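Local structure of glycosyl hydrolase family 2, TIM barrel domain protein (Faecalibacterium prausnitzii A2-165, 6ED2) at residues A[238-243]-A[257-262]; A[224-229]-A[295-300]. The protein probably hydrolyses beta-D-glucuronides, as a beta-glucuronidase of glycoside hydrolase family 2 from a human gut bacterium. All coordinates share one frame; numbering follows the deposited sequence.

Overall arrangement
Along the chain from the N terminus, strand 223-232 comes first and supplies 224-229; strand 238-244 follows with 238-243, and strand 256-262 then brings 257-262. Interaction 1 closes a short loop of 13 residues, made largely of strand. Interaction 2 closes a much longer one when 295-300, beginning at the end of strand 286-295 and running into the following loop, returns to 224-229, and it encloses interaction 1 completely. Their centres lie about 10 Å apart. Both join the three-stranded sheet that holds 224-229 and 257-262 to the four-stranded sheet, interaction 2 through that sheet's Ile295 and through Ile297 in the linker, and they share one core: Leu242 CD1 lies 3.6 Å from Ile295 CD1.

Interaction 1: A[238-243]-A[257-262]; sequences VTVELY and GTLVVK
Leu242 and Val261 make the tighter of the two apolar meetings between segments 238-243 and 257-262, with Leu242 CD2 lying 3.6 Å from Val261 CG2. The two side chains cross at about a right angle, and one methyl of each makes the contact. Val261 has CG1 opposite the backbone N (chi1 -175°), which sets CG2 on the N side of its backbone, where it meets the leucine methyl. Two residues back along each strand the packing is slacker: Val240 and Leu259 also cross nearly perpendicularly, but Val240 CG1 stands 4.1 Å from Leu259 CD1. The other leucine methyl rests on backbone instead, with Leu259 CD2 3.9 Å from Val240 O. No hydrogen bond links the segments, and even at the closest register, Leu242 opposite Leu259, the CA atoms are 7.7 Å apart. That is too far for paired strands; the segments belong to different sheets and meet through side chains.

All four touching residues are buried, whereas the outer faces of both strands are more open: Val260, directed away from the contact, and Lys262 are exposed. On the other strand Glu241 also turns outward; it forms a salt bridge with Arg248 and, together with Thr239, belongs to a magnesium site, consistent with an ion on the outer side of the strand whose inner side builds the core.

Strand 238-244 lies between strands 247-253 and 275-283 in its sheet, while strand 256-262 edges the facing three-stranded sheet beside strand 223-232. From that neighbouring strand Tyr228 packs on Val240 and Ile226 on Leu242, and Leu259 reaches across to Ala250 and Ser252 of strand 247-253.

Interaction 2: A[224-229]-A[295-300]; sequences AEIDYT and IGIRTF
Ala224 and Ile226 meet Ile297 and Ile295 through aliphatic carbons only, and every one of these residues is buried. Closest is the pair at the start of strand 223-232, where Ala224 CB lies 3.5 Å from Ile297 CG2. Ile226 serves two partners with one atom. Its CD1 comes tip to tip with Ile295 CD1 at 4.0 Å, and the same methyl lies against both CG1 and CD1 of Ile297, each 4.0 Å away, the two side chains crossing at about a right angle. In Ile297, CG1 sits opposite the carbonyl carbon (chi1 -59°) and CG2 opposite the backbone N, a split that gives one branch to Ile226 and the other to Ala224.

Polar links do not span the two segments but tie each to its own surroundings. Asp227 forms a salt bridge with Arg218 and a hydrogen bond with Thr258, while Arg298 donates hydrogen bonds to the carbonyl of Pro431 and to Gln466 OE1, within the TIM-barrel range.

Such an aliphatic core between two antiparallel sheets is characteristic of the immunoglobulin-like beta-sandwich of family 2 glycoside hydrolases, here closed at one end by the linker running on toward the barrel.

Interaction 1: A[238-243]-A[257-262]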
loop_
_atom_site.group_PDB
_atom_site.type_symbol
_atom_site.label_atom_id
_atom_site.label_comp_id
_atom_site.label_asym_id
_atom_site.label_seq_id
_atom_site.Cartn_x
_atom_site.Cartn_y
_atom_site.Cartn_z
ATOM N N VAL A 238 31.217 -48.136 -24.586
ATOM C CA VAL A 238 30.772 -47.203 -23.560
ATOM C C VAL A 238 31.168 -47.743 -22.200
ATOM O O VAL A 238 31.033 -48.944 -21.943
ATOM C CB VAL A 238 29.243 -46.987 -23.624
ATOM C CG1 VAL A 238 28.725 -46.379 -22.314
ATOM C CG2 VAL A 238 28.883 -46.103 -24.803
ATOM N N THR A 239 31.659 -46.863 -21.326
ATOM C CA THR A 239 31.789 -47.183 -19.913
ATOM C C THR A 239 31.041 -46.135 -19.105
ATOM O O THR A 239 30.870 -44.994 -19.539
ATOM C CB THR A 239 33.250 -47.242 -19.447
ATOM O OG1 THR A 239 33.754 -45.912 -19.344
ATOM C CG2 THR A 239 34.108 -48.010 -20.435
ATOM N N VAL A 240 30.570 -46.539 -17.938
ATOM C CA VAL A 240 29.824 -45.673 -17.043
ATOM C C VAL A 240 30.404 -45.854 -15.650
ATOM O O VAL A 240 30.624 -46.985 -15.211
ATOM C CB VAL A 240 28.319 -46.001 -17.048
ATOM C CG1 VAL A 240 27.573 -45.030 -16.165
ATOM C CG2 VAL A 240 27.764 -45.979 -18.464
ATOM N N GLU A 241 30.662 -44.748 -14.967
ATOM C CA GLU A 241 31.248 -44.772 -13.640
ATOM C C GLU A 241 30.441 -43.865 -12.733
ATOM O O GLU A 241 29.848 -42.880 -13.181
ATOM C CB GLU A 241 32.713 -44.307 -13.657
ATOM C CG GLU A 241 33.634 -45.156 -14.509
ATOM C CD GLU A 241 34.958 -44.464 -14.767
ATOM O OE1 GLU A 241 34.984 -43.514 -15.580
ATOM O OE2 GLU A 241 35.966 -44.853 -14.147
ATOM N N LEU A 242 30.435 -44.194 -11.448
ATOM C CA LEU A 242 29.726 -43.407 -10.452
ATOM C C LEU A 242 30.714 -43.029 -9.364
ATOM O O LEU A 242 31.367 -43.907 -8.788
ATOM C CB LEU A 242 28.546 -44.186 -9.875
ATOM C CG LEU A 242 27.487 -43.319 -9.209
ATOM C CD1 LEU A 242 26.833 -42.398 -10.228
ATOM C CD2 LEU A 242 26.462 -44.216 -8.517
ATOM N N TYR A 243 30.834 -41.726 -9.093
ATOM C CA TYR A 243 31.774 -41.213 -8.106
ATOM C C TYR A 243 31.038 -40.586 -6.934
ATOM O O TYR A 243 30.057 -39.857 -7.118
ATOM C CB TYR A 243 32.719 -40.178 -8.720
ATOM C CG TYR A 243 33.793 -40.802 -9.567
ATOM C CD1 TYR A 243 33.556 -41.097 -10.900
ATOM C CD2 TYR A 243 35.035 -41.124 -9.029
ATOM C CE1 TYR A 243 34.523 -41.660 -11.682
ATOM C CE2 TYR A 243 36.017 -41.712 -9.815
ATOM C CZ TYR A 243 35.749 -41.974 -11.143
ATOM O OH TYR A 243 36.693 -42.547 -11.960
ATOM N N GLY A 257 23.516 -51.800 -18.481
ATOM C CA GLY A 257 24.158 -52.452 -17.366
ATOM C C GLY A 257 23.537 -52.009 -16.060
ATOM O O GLY A 257 22.496 -51.348 -16.028
ATOM N N THR A 258 24.213 -52.386 -14.986
ATOM C CA THR A 258 23.764 -52.117 -13.634
ATOM C C THR A 258 24.940 -51.568 -12.844
ATOM O O THR A 258 26.031 -52.141 -12.881
ATOM C CB THR A 258 23.206 -53.392 -12.988
ATOM O OG1 THR A 258 22.087 -53.850 -13.761
ATOM C CG2 THR A 258 22.747 -53.122 -11.559
ATOM N N LEU A 259 24.737 -50.447 -12.155
ATOM C CA LEU A 259 25.724 -49.947 -11.205
ATOM C C LEU A 259 25.301 -50.407 -9.818
ATOM O O LEU A 259 24.180 -50.128 -9.383
ATOM C CB LEU A 259 25.851 -48.423 -11.274
ATOM C CG LEU A 259 26.163 -47.877 -12.674
ATOM C CD1 LEU A 259 25.789 -46.417 -12.765
ATOM C CD2 LEU A 259 27.637 -48.107 -13.050
ATOM N N VAL A 260 26.176 -51.136 -9.144
ATOM C CA VAL A 260 25.923 -51.619 -7.789
ATOM C C VAL A 260 26.588 -50.655 -6.827
ATOM O O VAL A 260 27.809 -50.466 -6.884
ATOM C CB VAL A 260 26.457 -53.049 -7.599
ATOM C CG1 VAL A 260 26.195 -53.547 -6.193
ATOM C CG2 VAL A 260 25.826 -53.980 -8.624
ATOM N N VAL A 261 25.802 -50.040 -5.941
ATOM C CA VAL A 261 26.312 -49.033 -5.012
ATOM C C VAL A 261 26.094 -49.548 -3.596
ATOM O O VAL A 261 24.995 -49.427 -3.035
ATOM C CB VAL A 261 25.656 -47.663 -5.210
ATOM C CG1 VAL A 261 26.307 -46.638 -4.303
ATOM C CG2 VAL A 261 25.755 -47.227 -6.662
ATOM N N LYS A 262 27.151 -50.088 -2.999
ATOM C CA LYS A 262 27.060 -50.617 -1.646
ATOM C C LYS A 262 26.947 -49.481 -0.633
ATOM O O LYS A 262 27.641 -48.466 -0.736
ATOM C CB LYS A 262 28.276 -51.489 -1.342
ATOM C CG LYS A 262 28.109 -52.374 -0.123
ATOM C CD LYS A 262 29.350 -53.230 0.101
ATOM C CE LYS A 262 29.547 -53.563 1.577
ATOM N NZ LYS A 262 30.855 -54.242 1.810
#

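Interaction 2: A[224-229]-A[295-300]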
loop_
_atom_site.group_PDB
_atom_site.type_symbol
_atom_site.label_atom_id
_atom_site.label_comp_id
_atom_site.label_asym_id
_atom_site.label_seq_id
_atom_site.Cartn_x
_atom_site.Cartn_y
_atom_site.Cartn_z
ATOM N N ALA A 224 22.082 -50.205 -3.140
ATOM C CA ALA A 224 21.165 -49.901 -4.218
ATOM C C ALA A 224 21.782 -50.335 -5.532
ATOM O O ALA A 224 22.989 -50.570 -5.631
ATOM C CB ALA A 224 20.820 -48.410 -4.252
ATOM N N GLU A 225 20.931 -50.444 -6.539
ATOM C CA GLU A 225 21.350 -50.755 -7.894
ATOM C C GLU A 225 20.707 -49.770 -8.856
ATOM O O GLU A 225 19.541 -49.407 -8.701
ATOM C CB GLU A 225 20.967 -52.187 -8.290
ATOM C CG GLU A 225 21.410 -53.217 -7.278
ATOM C CD GLU A 225 21.282 -54.630 -7.790
ATOM O OE1 GLU A 225 22.060 -55.497 -7.329
ATOM O OE2 GLU A 225 20.398 -54.872 -8.641
ATOM N N ILE A 226 21.480 -49.339 -9.844
ATOM C CA ILE A 226 21.018 -48.438 -10.884
ATOM C C ILE A 226 21.152 -49.177 -12.200
ATOM O O ILE A 226 22.275 -49.489 -12.617
ATOM C CB ILE A 226 21.836 -47.131 -10.928
ATOM C CG1 ILE A 226 21.957 -46.498 -9.534
ATOM C CG2 ILE A 226 21.214 -46.182 -11.936
ATOM C CD1 ILE A 226 23.042 -45.400 -9.431
ATOM N N ASP A 227 20.022 -49.463 -12.850
ATOM C CA ASP A 227 20.035 -49.948 -14.222
ATOM C C ASP A 227 20.077 -48.743 -15.151
ATOM O O ASP A 227 19.282 -47.806 -15.008
ATOM C CB ASP A 227 18.803 -50.801 -14.543
ATOM C CG ASP A 227 18.694 -52.061 -13.669
ATOM O OD1 ASP A 227 19.719 -52.560 -13.150
ATOM O OD2 ASP A 227 17.555 -52.551 -13.507
ATOM N N TYR A 228 20.985 -48.778 -16.116
ATOM C CA TYR A 228 21.177 -47.661 -17.006
ATOM C C TYR A 228 21.102 -48.150 -18.441
ATOM O O TYR A 228 21.371 -49.315 -18.739
ATOM C CB TYR A 228 22.534 -46.966 -16.734
ATOM C CG TYR A 228 23.737 -47.776 -17.181
ATOM C CD1 TYR A 228 24.158 -47.751 -18.498
ATOM C CD2 TYR A 228 24.449 -48.558 -16.289
ATOM C CE1 TYR A 228 25.237 -48.487 -18.918
ATOM C CE2 TYR A 228 25.551 -49.303 -16.710
ATOM C CZ TYR A 228 25.931 -49.261 -18.029
ATOM O OH TYR A 228 27.018 -49.987 -18.489
ATOM N N THR A 229 20.739 -47.236 -19.333
ATOM C CA THR A 229 21.061 -47.360 -20.738
ATOM C C THR A 229 21.814 -46.102 -21.154
ATOM O O THR A 229 21.678 -45.044 -20.525
ATOM C CB THR A 229 19.790 -47.565 -21.609
ATOM O OG1 THR A 229 19.040 -46.343 -21.704
ATOM C CG2 THR A 229 18.894 -48.664 -21.022
ATOM N N ILE A 295 23.282 -37.571 -10.273
ATOM C CA ILE A 295 22.053 -38.326 -10.113
ATOM C C ILE A 295 21.845 -38.610 -8.635
ATOM O O ILE A 295 22.788 -38.652 -7.843
ATOM C CB ILE A 295 22.069 -39.648 -10.905
ATOM C CG1 ILE A 295 23.174 -40.556 -10.372
ATOM C CG2 ILE A 295 22.232 -39.394 -12.376
ATOM C CD1 ILE A 295 23.385 -41.812 -11.217
ATOM N N GLY A 296 20.594 -38.812 -8.271
ATOM C CA GLY A 296 20.236 -39.186 -6.916
ATOM C C GLY A 296 19.626 -40.572 -6.925
ATOM O O GLY A 296 18.886 -40.925 -7.846
ATOM N N ILE A 297 19.955 -41.354 -5.906
ATOM C CA ILE A 297 19.482 -42.724 -5.783
ATOM C C ILE A 297 18.214 -42.698 -4.938
ATOM O O ILE A 297 18.266 -42.501 -3.719
ATOM C CB ILE A 297 20.552 -43.635 -5.165
ATOM C CG1 ILE A 297 21.818 -43.622 -6.028
ATOM C CG2 ILE A 297 20.034 -45.052 -5.042
ATOM C CD1 ILE A 297 22.899 -44.555 -5.497
ATOM N N ARG A 298 17.072 -42.884 -5.588
ATOM C CA ARG A 298 15.797 -42.874 -4.891
ATOM C C ARG A 298 14.765 -43.602 -5.741
ATOM O O ARG A 298 14.812 -43.550 -6.976
ATOM C CB ARG A 298 15.330 -41.440 -4.596
ATOM C CG ARG A 298 15.036 -40.617 -5.850
ATOM C CD ARG A 298 13.559 -40.644 -6.213
ATOM N NE ARG A 298 13.229 -39.960 -7.469
ATOM C CZ ARG A 298 13.205 -40.555 -8.658
ATOM N NH1 ARG A 298 13.525 -41.842 -8.752
ATOM N NH2 ARG A 298 12.880 -39.861 -9.752
ATOM N N THR A 299 13.810 -44.241 -5.065
ATOM C CA THR A 299 12.655 -44.852 -5.711
ATOM C C THR A 299 11.387 -44.077 -5.368
ATOM O O THR A 299 11.254 -43.516 -4.273
ATOM C CB THR A 299 12.469 -46.310 -5.289
ATOM O OG1 THR A 299 12.127 -46.367 -3.894
ATOM C CG2 THR A 299 13.731 -47.120 -5.558
ATOM N N PHE A 300 10.453 -44.043 -6.314
ATOM C CA PHE A 300 9.194 -43.360 -6.055
ATOM C C PHE A 300 8.059 -44.061 -6.791
ATOM O O PHE A 300 8.152 -44.292 -7.999
ATOM C CB PHE A 300 9.275 -41.894 -6.470
ATOM C CG PHE A 300 8.050 -41.107 -6.129
ATOM C CD1 PHE A 300 7.946 -40.460 -4.914
ATOM C CD2 PHE A 300 6.997 -41.019 -7.023
ATOM C CE1 PHE A 300 6.801 -39.718 -4.595
ATOM C CE2 PHE A 300 5.860 -40.293 -6.713
ATOM C CZ PHE A 300 5.765 -39.639 -5.493
#